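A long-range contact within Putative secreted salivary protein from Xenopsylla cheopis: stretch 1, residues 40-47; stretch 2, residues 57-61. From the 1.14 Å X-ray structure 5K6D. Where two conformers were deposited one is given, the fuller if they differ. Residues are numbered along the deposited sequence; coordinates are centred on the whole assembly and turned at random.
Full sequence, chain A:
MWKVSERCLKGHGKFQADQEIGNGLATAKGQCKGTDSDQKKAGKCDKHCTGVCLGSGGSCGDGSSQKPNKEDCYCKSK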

# COMPACT_ATOMS: atom_id res chain seq x y z
N LYS A 40 14.25 -2.35 3.70
CA LYS A 40 14.04 -2.36 2.26
C LYS A 40 12.56 -2.48 1.92
O LYS A 40 12.05 -1.77 1.04
N LYS A 41 11.85 -3.35 2.63
CA LYS A 41 10.40 -3.46 2.46
C LYS A 41 9.71 -2.13 2.75
O LYS A 41 8.76 -1.74 2.06
N ALA A 42 10.17 -1.43 3.79
CA ALA A 42 9.59 -0.13 4.14
C ALA A 42 9.74 0.86 2.99
O ALA A 42 8.84 1.65 2.72
N GLY A 43 10.89 0.82 2.32
CA GLY A 43 11.13 1.69 1.19
C GLY A 43 10.25 1.33 -0.00
O GLY A 43 9.68 2.21 -0.66
N LYS A 44 10.15 0.04 -0.29
CA LYS A 44 9.28 -0.40 -1.38
C LYS A 44 7.84 0.03 -1.12
O LYS A 44 7.15 0.52 -2.01
N CYS A 45 7.38 -0.18 0.11
CA CYS A 45 6.02 0.16 0.47
C CYS A 45 5.79 1.66 0.38
O CYS A 45 4.82 2.10 -0.23
N ASP A 46 6.69 2.45 0.95
CA ASP A 46 6.47 3.88 0.91
C ASP A 46 6.39 4.41 -0.52
O ASP A 46 5.54 5.23 -0.83
N LYS A 47 7.28 3.92 -1.38
CA LYS A 47 7.29 4.36 -2.77
C LYS A 47 6.09 3.85 -3.55
O LYS A 47 5.54 4.56 -4.39
N GLY A 57 2.38 8.32 1.91
CA GLY A 57 3.37 7.37 2.37
C GLY A 57 2.66 6.11 2.84
O GLY A 57 1.45 5.99 2.69
N GLY A 58 3.41 5.17 3.39
CA GLY A 58 2.78 3.98 3.92
C GLY A 58 3.75 3.12 4.67
O GLY A 58 4.95 3.41 4.72
N SER A 59 3.24 2.06 5.28
CA SER A 59 4.08 1.14 6.03
C SER A 59 3.55 -0.28 5.92
O SER A 59 2.36 -0.51 5.67
N CYS A 60 4.45 -1.24 6.13
CA CYS A 60 4.09 -2.65 6.10
C CYS A 60 3.26 -3.05 7.32
O CYS A 60 3.30 -2.40 8.37
N GLY A 61 2.51 -4.14 7.17
CA GLY A 61 1.68 -4.65 8.25
C GLY A 61 2.47 -5.01 9.49
O GLY A 61 3.60 -5.50 9.42

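Where a helix packs against a strand with little room between them, small side chains and bare backbone must do the work that larger residues do elsewhere. This salivary protein offers a compact example. The helix of residues 40-47 runs at 141° to the strand that includes Gly58 to Cys60, their axes approaching to 6.3 Å, and the contact buries just 278 Å² in all.

Two cysteines, Cys45 and Cys60, lose the most surface to the opposing stretch, and both direct their CA-to-CB bonds toward it. Cys45 adopts the t rotamer (chi1 172°), which lays its sulfur along the strand backbone: SG lies 3.4 Å from N of Ser59 and 3.7 Å from C of Gly58. Cys60, in the m rotamer (chi1 -60°), reaches back to the helix, its SG 4.0 Å from CB of Cys45 and 3.8 Å from O of Lys41. Each cysteine is also covalently bonded elsewhere in the structure, so its packing here is combined with a tether.

Asp46 supplies the direct polar link. Its CA-to-CB bond points sideways, but with chi1 at -161° (t) the carboxylate comes nearer the strand, and OD1 accepts a hydrogen bond from N of Gly58 at 3.0 Å. The same OD1 sits 3.2 Å from CA of Gly57, so close that a CB on that glycine would clash with it; the absence of a side chain allows this approach. A water adds a second polar connection, donating to O of Ala42 at 2.8 Å and to O of Gly58 at 2.7 Å.

The remaining side chains largely stay out of the contact. Lys41 brushes SG of Cys60 with its CB at 3.9 Å before its end leads away, while Ser59 (chi1 59°, p) points away from the helix.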

# COMPACT_ATOMS: atom_id res chain seq x y z
CB LYS A 40 14.84 -3.49 1.59
CG LYS A 40 14.64 -3.52 0.08
CD LYS A 40 15.60 -4.46 -0.62
CE LYS A 40 17.02 -3.92 -0.60
NZ LYS A 40 17.89 -4.67 -1.56
CB LYS A 41 9.82 -4.55 3.35
CG LYS A 41 10.19 -5.96 2.96
CD LYS A 41 9.67 -6.95 3.99
CE LYS A 41 9.87 -8.38 3.52
NZ LYS A 41 9.12 -9.33 4.39
CB ALA A 42 10.22 0.42 5.40
CB LYS A 44 9.34 -1.91 -1.55
CG LYS A 44 10.67 -2.43 -2.03
CD LYS A 44 10.59 -3.89 -2.48
CE LYS A 44 10.88 -4.86 -1.35
NZ LYS A 44 10.88 -6.27 -1.83
CB CYS A 45 5.71 -0.36 1.87
SG CYS A 45 4.13 0.17 2.55
CB ASP A 46 7.54 4.63 1.70
CG ASP A 46 7.09 6.02 2.06
OD1 ASP A 46 6.22 6.15 2.95
OD2 ASP A 46 7.57 6.97 1.44
CB LYS A 47 8.60 3.93 -3.44
CG LYS A 47 8.66 4.13 -4.95
CD LYS A 47 8.40 5.56 -5.44
CE LYS A 47 9.44 6.55 -4.95
NZ LYS A 47 9.38 7.82 -5.74
CB SER A 59 4.17 1.56 7.49
OG SER A 59 2.88 1.58 8.05
CB CYS A 60 5.35 -3.52 6.03
SG CYS A 60 6.39 -3.23 4.56
O HOH W 1 7.49 2.60 5.02